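Side-chain contacts in transcriptional regulator (Aquifex aeolicus, PDB 2EH3), which probably binds DNA and regulates transcription as a two-subunit helical protein of the TetR/AcrR family: residues L145-H148 against Y149-E153; V91-L95 against F96-C100; T23-E26 against E27-R31; A32-S35 against K36-Y40. All coordinates share one frame; numbering follows the deposited sequence.

In the fold
The four contacts fall into two pairs. Interactions 3 and 4 lie in and at the start of the predicted helix-turn-helix, at the N-terminal ends of successive helices. They touch where Val29 CG1 packs on Phe39 CB at 3.6 Å, and a probable hydrogen bond joins Val29 O to Leu34 N at 2.9 Å. Interactions 1 and 2 lie in the C-terminal domain, and both meet the second subunit. Their helices pack through Ile151 CG2 and Phe96 CE2, 3.6 Å apart, and through Leu147 CD1 and Leu95 CD2, 3.8 Å apart. Interactions 2 and 3 come within about 8 Å at their nearest atoms. The side chain of Ile146 is about 10 Å from that of the magnesium ligand Glu82.

Interaction 1 of 4, residues L145-H148 against Y149-E153; sequences LILH and YVIKE
Ile146 O accepts from both Val150 N and Ile151 N, each 2.9 Å away, so the end of helix 131-152 widens into a pi-type turn. The two bonds differ in shape. Val150 N sits above the plane of the carbonyl, whereas Ile151 N is nearly in line with C=O. Lys152 N continues the wider spacing with a bond to Leu147 O of 2.9 Å. The preceding bond, Tyr149 N to Leu145 O, still has the alpha-helical spacing.

Tyr149 places CG anti to its own carbonyl carbon (chi1 -54°), which turns the ring back along the helix to Leu145. Leu145 CD2 meets the ring at its edge, in the ring plane, 3.8 Å from Tyr149 CE2. One face of the same ring carries His148 CB, 4.1 Å from the centroid and almost on the ring normal. The phenol hydroxyl is hydrogen-bonded to Glu136 of the second subunit. His148 NE2 bonds to Arg143 of that subunit. The Tyr149 ring thus meets Leu145 at its edge, and its hydroxyl bonds Glu136 of the second subunit, so the turn forms part of the dimer contact. A leucine in place of Tyr149 would probably leave Glu136 of the second subunit without its phenol partner and His148 CB without a ring face to rest on.

On another side of the helix Ile146 and Val150 run side by side and point the same way. Their branch ends, Ile146 CD1 and Val150 CG2, are 3.8 Å apart.

Interaction 2 of 4, residues V91-L95 against F96-C100; sequences VYIFL and FDLLC
Tyr92 and Phe96 meet one helical turn apart, joined by backbone and by rings. Phe96 N bonds to Tyr92 O at 2.9 Å, with a nearly straight N-H...O angle of 172°. Asp97 N bonds to Ile93 O at 2.8 Å. From there the turn widens. Leu98 N makes only weak bonds, shared between Ile93 O and Phe94 O. Leu99 N then takes Phe94 O at 3.1 Å and Cys100 N takes Leu95 O, both with pi-type spacing. Ile93 O and Phe94 O therefore each receive two N-H groups, one of each pair weakly.

The polar side-chain ends find partners farther off. Tyr92 OH bonds to Arg105 of the second subunit, which also makes a cation-pi contact with the Phe96 ring. Asp97 OD1 accepts from Tyr20 N, a link to the DNA-binding domain. Asp97 CG lies anti to its carbonyl carbon (chi1 -64°), which leaves OD2 against Ile93 CG2 at 3.4 Å.

The rings form an edge-to-face pair. The CD2 edge of Phe96 points at the face of Tyr92, and the planes are inclined by 52°. Leu95 CG sits over one face of the Phe96 ring, 4.0 Å from its centroid. Leu95 CD1 and Leu99 CD2 are tight at 3.4 Å; these two leucines lie side by side. Cys100 SG forms a disulfide with Cys100 SG of the second subunit. A pi-type turn followed by an intersubunit disulfide thus belongs here to the dimer interface of a TetR-like C-terminal domain.

Interaction 3 of 4, residues T23-E26 against E27-R31; sequences TSVE and EIVKR
Glu27 folds back over Ser24, its CG lying 3.2 Å from Ser24 OG. With CG anti to its own carbonyl carbon (chi1 -63°) and the chain extended beyond, the carboxylate reaches the residue before the helix. There Glu27 OE1 accepts from Ser24 N at 3.0 Å. The N-H comes from above the carboxylate plane, not within it. In return Ser24 OG accepts from Glu27 N at 3.1 Å. The two bonds make a capping box, with Ser24 as the N-cap of helix 25-32, the first helix of the predicted helix-turn-helix. Glu27 OE1 also forms a salt bridge with Lys18 of helix 3-18, so the cap is tied to the neighbouring helix. With an alanine here, Ser24 N would probably lose its side-chain acceptor and Lys18 its salt-bridge mate.

Thr23 lies just before the cap. Its CG2 meets Ile28 CG1 at 3.8 Å, the two side chains crossing at about a right angle. Thr23 OG1 is hydrogen-bonded to Gly19 O, and the methyl on the other branch faces Ile28. Farther along, Val25 CG1 and Val29 CG1 come within 4.3 Å and contribute to the face against helix 36-42. Glu26 bends at chi2 (48°), which brings OE2 to 3.8 Å from Val29 CG2 and equally near Lys30 CB. The charged ends of Glu26 and Lys30 do not meet: OE2 and NZ are 6.1 Å apart.

Interaction 4 of 4, residues A32-S35 against K36-Y40; sequences ANLS and KGAFY
Ser35 turns OG to stand between its own backbone N and carbonyl carbon (chi1 62°), which aims the oxygen at Ala38 three residues on. OG accepts from Ala38 N at 2.9 Å, with an N-H...O angle of 144°. This makes Ser35 the N-cap of helix 36-42, the second helix of the predicted helix-turn-helix and, as in TetR relatives, probably the one that reads DNA. Ser35 O adds weak bonds from Ala38 N and from Phe39 N, the latter 3.3 Å long. The methyl of Ala38 lies beside both serine oxygens, with CB 3.4 Å from Ser35 OG.

The chain reaches this cap through a Schellman motif that closes helix 25-32. Asn33 takes a positive phi there (57°) and swings the chain out of the helix. Leu34 CB then faces Ala38 CB at 4.2 Å, while its side chain packs on Arg6 and Ile7 of helix 3-18. The positive-phi residue of the Schellman motif and the N-cap of the next helix thus lie two residues apart. Ala38 N donates one good bond to the hydroxyl oxygen and one weak one to the carbonyl, so the cap probably relies mainly on Ser35 OG.

Interaction 1 of 4, residues L145-H148 against Y149-E153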
loop_
_atom_site.group_PDB
_atom_site.type_symbol
_atom_site.label_atom_id
_atom_site.label_comp_id
_atom_site.label_asym_id
_atom_site.label_seq_id
_atom_site.Cartn_x
_atom_site.Cartn_y
_atom_site.Cartn_z
ATOM N N LEU A 145 7.239 -5.772 -2.613
ATOM C CA LEU A 145 8.295 -6.431 -1.837
ATOM C C LEU A 145 8.476 -5.816 -0.464
ATOM O O LEU A 145 8.700 -6.534 0.518
ATOM C CB LEU A 145 9.634 -6.384 -2.570
ATOM C CG LEU A 145 9.728 -7.072 -3.931
ATOM C CD1 LEU A 145 11.152 -6.816 -4.456
ATOM C CD2 LEU A 145 9.424 -8.557 -3.820
ATOM N N ILE A 146 8.391 -4.500 -0.362
ATOM C CA ILE A 146 8.581 -3.885 0.946
ATOM C C ILE A 146 7.416 -4.196 1.861
ATOM O O ILE A 146 7.596 -4.491 3.040
ATOM C CB ILE A 146 8.720 -2.357 0.815
ATOM C CG1 ILE A 146 9.992 -2.020 0.039
ATOM C CG2 ILE A 146 8.733 -1.697 2.214
ATOM C CD1 ILE A 146 11.261 -2.506 0.678
ATOM N N LEU A 147 6.203 -4.101 1.326
ATOM C CA LEU A 147 5.024 -4.362 2.134
ATOM C C LEU A 147 5.001 -5.798 2.661
ATOM O O LEU A 147 4.677 -6.064 3.820
ATOM C CB LEU A 147 3.775 -4.088 1.292
ATOM C CG LEU A 147 2.457 -4.222 2.024
ATOM C CD1 LEU A 147 2.327 -3.112 3.057
ATOM C CD2 LEU A 147 1.346 -4.121 1.014
ATOM N N HIS A 148 5.376 -6.741 1.824
ATOM C CA HIS A 148 5.328 -8.113 2.269
ATOM C C HIS A 148 6.535 -8.648 2.964
ATOM O O HIS A 148 6.395 -9.503 3.836
ATOM C CB HIS A 148 4.954 -8.988 1.094
ATOM C CG HIS A 148 3.552 -8.744 0.662
ATOM N ND1 HIS A 148 2.497 -9.483 1.149
ATOM C CD2 HIS A 148 3.005 -7.709 -0.022
ATOM C CE1 HIS A 148 1.363 -8.909 0.793
ATOM N NE2 HIS A 148 1.643 -7.829 0.082
ATOM N N TYR A 149 7.705 -8.121 2.645
ATOM C CA TYR A 149 8.913 -8.680 3.232
ATOM C C TYR A 149 9.684 -7.746 4.145
ATOM O O TYR A 149 10.799 -8.059 4.570
ATOM C CB TYR A 149 9.799 -9.229 2.115
ATOM C CG TYR A 149 9.079 -10.223 1.212
ATOM C CD1 TYR A 149 8.535 -11.411 1.714
ATOM C CD2 TYR A 149 8.925 -9.956 -0.150
ATOM C CE1 TYR A 149 7.856 -12.311 0.888
ATOM C CE2 TYR A 149 8.242 -10.845 -0.992
ATOM C CZ TYR A 149 7.705 -12.023 -0.468
ATOM O OH TYR A 149 7.058 -12.946 -1.254
ATOM N N VAL A 150 9.109 -6.576 4.406
ATOM C CA VAL A 150 9.698 -5.644 5.371
ATOM C C VAL A 150 8.581 -5.306 6.377
ATOM O O VAL A 150 8.800 -5.339 7.599
ATOM C CB VAL A 150 10.220 -4.349 4.707
ATOM C CG1 VAL A 150 10.720 -3.363 5.787
ATOM C CG2 VAL A 150 11.351 -4.683 3.749
ATOM N N ILE A 151 7.375 -5.024 5.883
ATOM C CA ILE A 151 6.258 -4.669 6.782
ATOM C C ILE A 151 5.502 -5.835 7.401
ATOM O O ILE A 151 5.334 -5.888 8.625
ATOM C CB ILE A 151 5.210 -3.772 6.069
ATOM C CG1 ILE A 151 5.886 -2.497 5.565
ATOM C CG2 ILE A 151 4.039 -3.465 7.027
ATOM C CD1 ILE A 151 6.579 -1.690 6.655
ATOM N N LYS A 152 5.003 -6.744 6.577
ATOM C CA LYS A 152 4.264 -7.890 7.083
ATOM C C LYS A 152 5.201 -8.701 7.954
ATOM O O LYS A 152 4.928 -8.948 9.130
ATOM C CB LYS A 152 3.752 -8.745 5.932
ATOM C CG LYS A 152 3.044 -10.007 6.381
ATOM C CD LYS A 152 2.498 -10.759 5.182
ATOM C CE LYS A 152 1.813 -12.042 5.603
ATOM N NZ LYS A 152 1.561 -12.948 4.438
ATOM N N GLU A 153 6.311 -9.116 7.365
ATOM C CA GLU A 153 7.323 -9.876 8.081
ATOM C C GLU A 153 8.642 -9.225 7.741
ATOM O O GLU A 153 8.839 -8.814 6.601
ATOM C CB GLU A 153 7.326 -11.323 7.611
ATOM C CG GLU A 153 8.520 -12.101 8.127
ATOM C CD GLU A 153 8.300 -13.600 8.100
ATOM O OE1 GLU A 153 9.247 -14.342 8.439
ATOM O OE2 GLU A 153 7.181 -14.035 7.748
#

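Interaction 2 of 4, residues V91-L95 against F96-C100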
loop_
_atom_site.group_PDB
_atom_site.type_symbol
_atom_site.label_atom_id
_atom_site.label_comp_id
_atom_site.label_asym_id
_atom_site.label_seq_id
_atom_site.Cartn_x
_atom_site.Cartn_y
_atom_site.Cartn_z
ATOM N N VAL A 91 10.039 4.037 6.600
ATOM C CA VAL A 91 9.115 3.492 5.623
ATOM C C VAL A 91 7.844 3.069 6.351
ATOM O O VAL A 91 6.743 3.298 5.864
ATOM C CB VAL A 91 9.732 2.273 4.884
ATOM C CG1 VAL A 91 8.660 1.586 4.034
ATOM C CG2 VAL A 91 10.895 2.739 4.010
ATOM N N TYR A 92 7.998 2.469 7.533
ATOM C CA TYR A 92 6.854 2.034 8.327
ATOM C C TYR A 92 6.015 3.264 8.735
ATOM O O TYR A 92 4.779 3.272 8.604
ATOM C CB TYR A 92 7.395 1.256 9.535
ATOM C CG TYR A 92 6.364 0.538 10.335
ATOM C CD1 TYR A 92 5.592 1.231 11.264
ATOM C CD2 TYR A 92 6.150 -0.826 10.168
ATOM C CE1 TYR A 92 4.630 0.579 12.010
ATOM C CE2 TYR A 92 5.196 -1.488 10.903
ATOM C CZ TYR A 92 4.439 -0.785 11.820
ATOM O OH TYR A 92 3.479 -1.444 12.545
ATOM N N ILE A 93 6.673 4.330 9.201
ATOM C CA ILE A 93 5.966 5.556 9.592
ATOM C C ILE A 93 5.237 6.166 8.375
ATOM O O ILE A 93 4.077 6.607 8.451
ATOM C CB ILE A 93 7.004 6.558 10.192
ATOM C CG1 ILE A 93 7.519 6.002 11.531
ATOM C CG2 ILE A 93 6.368 7.951 10.392
ATOM C CD1 ILE A 93 8.829 6.689 12.045
ATOM N N PHE A 94 5.927 6.185 7.238
ATOM C CA PHE A 94 5.379 6.705 6.003
ATOM C C PHE A 94 4.028 6.037 5.669
ATOM O O PHE A 94 3.050 6.703 5.315
ATOM C CB PHE A 94 6.417 6.421 4.906
ATOM C CG PHE A 94 6.160 7.096 3.590
ATOM C CD1 PHE A 94 6.115 8.476 3.487
ATOM C CD2 PHE A 94 6.035 6.329 2.439
ATOM C CE1 PHE A 94 5.949 9.093 2.249
ATOM C CE2 PHE A 94 5.867 6.936 1.190
ATOM C CZ PHE A 94 5.824 8.323 1.104
ATOM N N LEU A 95 3.977 4.714 5.770
ATOM C CA LEU A 95 2.707 4.033 5.505
ATOM C C LEU A 95 1.650 4.205 6.604
ATOM O O LEU A 95 0.531 4.708 6.357
ATOM C CB LEU A 95 2.987 2.537 5.297
ATOM C CG LEU A 95 1.793 1.591 5.186
ATOM C CD1 LEU A 95 0.853 2.012 4.079
ATOM C CD2 LEU A 95 2.313 0.169 4.946
ATOM N N PHE A 96 2.011 3.853 7.831
ATOM C CA PHE A 96 1.012 3.842 8.889
ATOM C C PHE A 96 0.637 5.146 9.515
ATOM O O PHE A 96 -0.472 5.272 10.044
ATOM C CB PHE A 96 1.426 2.815 9.934
ATOM C CG PHE A 96 1.443 1.419 9.392
ATOM C CD1 PHE A 96 0.256 0.820 8.949
ATOM C CD2 PHE A 96 2.632 0.704 9.284
ATOM C CE1 PHE A 96 0.253 -0.471 8.410
ATOM C CE2 PHE A 96 2.631 -0.586 8.743
ATOM C CZ PHE A 96 1.447 -1.175 8.309
ATOM N N ASP A 97 1.545 6.119 9.453
ATOM C CA ASP A 97 1.263 7.445 9.970
ATOM C C ASP A 97 0.905 8.492 8.902
ATOM O O ASP A 97 0.272 9.520 9.231
ATOM C CB ASP A 97 2.431 7.943 10.809
ATOM C CG ASP A 97 2.641 7.101 12.036
ATOM O OD1 ASP A 97 1.683 6.910 12.806
ATOM O OD2 ASP A 97 3.778 6.625 12.197
ATOM N N LEU A 98 1.286 8.269 7.639
ATOM C CA LEU A 98 0.930 9.234 6.612
ATOM C C LEU A 98 -0.139 8.725 5.651
ATOM O O LEU A 98 -1.191 9.348 5.570
ATOM C CB LEU A 98 2.181 9.749 5.866
ATOM C CG LEU A 98 3.066 10.720 6.684
ATOM C CD1 LEU A 98 4.066 9.974 7.534
ATOM C CD2 LEU A 98 3.806 11.658 5.708
ATOM N N LEU A 99 0.091 7.619 4.942
ATOM C CA LEU A 99 -0.958 7.129 4.040
ATOM C C LEU A 99 -2.244 6.858 4.811
ATOM O O LEU A 99 -3.334 7.257 4.377
ATOM C CB LEU A 99 -0.501 5.847 3.324
ATOM C CG LEU A 99 -1.640 5.143 2.553
ATOM C CD1 LEU A 99 -2.146 6.080 1.452
ATOM C CD2 LEU A 99 -1.137 3.805 1.923
ATOM N N CYS A 100 -2.118 6.208 5.960
ATOM C CA CYS A 100 -3.279 5.832 6.764
ATOM C C CYS A 100 -3.993 6.993 7.425
ATOM O O CYS A 100 -5.133 6.863 7.866
ATOM C CB CYS A 100 -2.838 4.793 7.804
ATOM S SG CYS A 100 -2.355 3.210 7.061
#

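Interaction 3 of 4, residues T23-E26 against E27-R31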
loop_
_atom_site.group_PDB
_atom_site.type_symbol
_atom_site.label_atom_id
_atom_site.label_comp_id
_atom_site.label_asym_id
_atom_site.label_seq_id
_atom_site.Cartn_x
_atom_site.Cartn_y
_atom_site.Cartn_z
ATOM N N THR A 23 1.997 9.078 20.264
ATOM C CA THR A 23 3.244 9.551 20.868
ATOM C C THR A 23 3.139 11.042 21.080
ATOM O O THR A 23 2.770 11.769 20.175
ATOM C CB THR A 23 4.446 9.239 19.964
ATOM O OG1 THR A 23 4.538 7.818 19.841
ATOM C CG2 THR A 23 5.734 9.770 20.564
ATOM N N SER A 24 3.467 11.498 22.291
ATOM C CA SER A 24 3.373 12.925 22.609
ATOM C C SER A 24 4.742 13.597 22.653
ATOM O O SER A 24 5.770 12.920 22.744
ATOM C CB SER A 24 2.688 13.096 23.970
ATOM O OG SER A 24 3.549 12.633 25.004
ATOM N N VAL A 25 4.748 14.928 22.569
ATOM C CA VAL A 25 5.988 15.676 22.653
ATOM C C VAL A 25 6.574 15.398 24.033
ATOM O O VAL A 25 7.788 15.260 24.185
ATOM C CB VAL A 25 5.714 17.175 22.450
ATOM C CG1 VAL A 25 6.950 17.998 22.832
ATOM C CG2 VAL A 25 5.320 17.412 21.002
ATOM N N GLU A 26 5.718 15.282 25.043
ATOM C CA GLU A 26 6.243 15.000 26.368
ATOM C C GLU A 26 7.027 13.678 26.422
ATOM O O GLU A 26 8.089 13.615 27.035
ATOM C CB GLU A 26 5.124 14.970 27.398
ATOM C CG GLU A 26 5.650 14.651 28.790
ATOM C CD GLU A 26 6.863 15.500 29.159
ATOM O OE1 GLU A 26 6.718 16.747 29.232
ATOM O OE2 GLU A 26 7.966 14.920 29.361
ATOM N N GLU A 27 6.516 12.618 25.798
ATOM C CA GLU A 27 7.214 11.331 25.802
ATOM C C GLU A 27 8.548 11.410 25.046
ATOM O O GLU A 27 9.539 10.786 25.428
ATOM C CB GLU A 27 6.332 10.238 25.193
ATOM C CG GLU A 27 5.068 9.982 25.990
ATOM C CD GLU A 27 4.110 9.018 25.309
ATOM O OE1 GLU A 27 3.956 9.083 24.074
ATOM O OE2 GLU A 27 3.487 8.200 26.024
ATOM N N ILE A 28 8.545 12.161 23.953
ATOM C CA ILE A 28 9.751 12.331 23.152
ATOM C C ILE A 28 10.846 13.033 23.953
ATOM O O ILE A 28 11.988 12.550 24.009
ATOM C CB ILE A 28 9.435 13.148 21.888
ATOM C CG1 ILE A 28 8.593 12.291 20.929
ATOM C CG2 ILE A 28 10.737 13.588 21.170
ATOM C CD1 ILE A 28 7.940 13.109 19.805
ATOM N N VAL A 29 10.506 14.175 24.572
ATOM C CA VAL A 29 11.549 14.895 25.306
ATOM C C VAL A 29 12.004 14.139 26.549
ATOM O O VAL A 29 13.184 14.215 26.919
ATOM C CB VAL A 29 11.178 16.381 25.650
ATOM C CG1 VAL A 29 10.939 17.177 24.349
ATOM C CG2 VAL A 29 9.988 16.457 26.585
ATOM N N LYS A 30 11.094 13.388 27.173
ATOM C CA LYS A 30 11.461 12.574 28.333
ATOM C C LYS A 30 12.497 11.532 27.898
ATOM O O LYS A 30 13.533 11.368 28.534
ATOM C CB LYS A 30 10.236 11.848 28.885
ATOM C CG LYS A 30 10.472 11.109 30.212
ATOM C CD LYS A 30 9.217 10.330 30.655
ATOM C CE LYS A 30 8.988 9.071 29.785
ATOM N NZ LYS A 30 7.570 8.824 29.323
ATOM N N ARG A 31 12.211 10.818 26.811
ATOM C CA ARG A 31 13.122 9.789 26.327
ATOM C C ARG A 31 14.469 10.379 25.903
ATOM O O ARG A 31 15.524 9.757 26.084
ATOM C CB ARG A 31 12.465 9.042 25.154
ATOM C CG ARG A 31 13.365 8.038 24.451
ATOM C CD ARG A 31 13.700 6.852 25.337
ATOM N NE ARG A 31 12.547 5.994 25.626
ATOM C CZ ARG A 31 12.066 5.063 24.804
ATOM N NH1 ARG A 31 12.634 4.854 23.623
ATOM N NH2 ARG A 31 11.017 4.326 25.165
#

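Interaction 4 of 4, residues A32-S35 against K36-Y40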
loop_
_atom_site.group_PDB
_atom_site.type_symbol
_atom_site.label_atom_id
_atom_site.label_comp_id
_atom_site.label_asym_id
_atom_site.label_seq_id
_atom_site.Cartn_x
_atom_site.Cartn_y
_atom_site.Cartn_z
ATOM N N ALA A 32 14.439 11.587 25.351
ATOM C CA ALA A 32 15.657 12.262 24.920
ATOM C C ALA A 32 16.374 13.017 26.049
ATOM O O ALA A 32 17.457 13.562 25.829
ATOM C CB ALA A 32 15.326 13.248 23.810
ATOM N N ASN A 33 15.769 13.056 27.238
ATOM C CA ASN A 33 16.345 13.780 28.378
ATOM C C ASN A 33 16.579 15.262 28.001
ATOM O O ASN A 33 17.640 15.854 28.249
ATOM C CB ASN A 33 17.658 13.133 28.855
ATOM C CG ASN A 33 18.105 13.659 30.215
ATOM O OD1 ASN A 33 17.281 14.066 31.041
ATOM N ND2 ASN A 33 19.417 13.647 30.456
ATOM N N LEU A 34 15.550 15.863 27.424
ATOM C CA LEU A 34 15.585 17.261 27.008
ATOM C C LEU A 34 14.391 18.000 27.552
ATOM O O LEU A 34 13.382 17.399 27.951
ATOM C CB LEU A 34 15.550 17.352 25.475
ATOM C CG LEU A 34 16.773 16.846 24.738
ATOM C CD1 LEU A 34 16.437 16.788 23.248
ATOM C CD2 LEU A 34 17.955 17.800 24.959
ATOM N N SER A 35 14.498 19.327 27.554
ATOM C CA SER A 35 13.415 20.184 27.997
ATOM C C SER A 35 12.463 20.402 26.832
ATOM O O SER A 35 12.833 20.194 25.676
ATOM C CB SER A 35 13.943 21.562 28.388
ATOM O OG SER A 35 14.535 22.197 27.246
ATOM N N LYS A 36 11.253 20.859 27.132
ATOM C CA LYS A 36 10.307 21.180 26.065
ATOM C C LYS A 36 10.867 22.364 25.248
ATOM O O LYS A 36 10.703 22.434 24.026
ATOM C CB LYS A 36 8.940 21.561 26.655
ATOM C CG LYS A 36 8.089 20.350 27.029
ATOM C CD LYS A 36 6.739 20.751 27.598
ATOM C CE LYS A 36 5.772 19.565 27.521
ATOM N NZ LYS A 36 4.388 19.900 27.976
ATOM N N GLY A 37 11.550 23.290 25.929
ATOM C CA GLY A 37 12.122 24.439 25.242
ATOM C C GLY A 37 13.134 24.010 24.201
ATOM O O GLY A 37 13.262 24.621 23.136
ATOM N N ALA A 38 13.869 22.947 24.498
ATOM C CA ALA A 38 14.850 22.470 23.543
ATOM C C ALA A 38 14.121 21.945 22.312
ATOM O O ALA A 38 14.554 22.139 21.177
ATOM C CB ALA A 38 15.678 21.358 24.177
ATOM N N PHE A 39 13.007 21.270 22.555
ATOM C CA PHE A 39 12.247 20.732 21.448
ATOM C C PHE A 39 11.654 21.847 20.598
ATOM O O PHE A 39 11.804 21.845 19.376
ATOM C CB PHE A 39 11.127 19.825 21.973
ATOM C CG PHE A 39 10.230 19.279 20.892
ATOM C CD1 PHE A 39 10.495 18.033 20.324
ATOM C CD2 PHE A 39 9.153 20.032 20.411
ATOM C CE1 PHE A 39 9.680 17.556 19.282
ATOM C CE2 PHE A 39 8.339 19.564 19.380
ATOM C CZ PHE A 39 8.617 18.316 18.819
ATOM N N TYR A 40 10.995 22.802 21.244
ATOM C CA TYR A 40 10.377 23.885 20.503
ATOM C C TYR A 40 11.336 24.847 19.838
ATOM O O TYR A 40 10.939 25.599 18.927
ATOM C CB TYR A 40 9.362 24.577 21.400
ATOM C CG TYR A 40 8.148 23.679 21.594
ATOM C CD1 TYR A 40 7.340 23.327 20.510
ATOM C CD2 TYR A 40 7.844 23.138 22.838
ATOM C CE1 TYR A 40 6.256 22.459 20.655
ATOM C CE2 TYR A 40 6.764 22.263 23.001
ATOM C CZ TYR A 40 5.975 21.928 21.902
ATOM O OH TYR A 40 4.907 21.054 22.043
#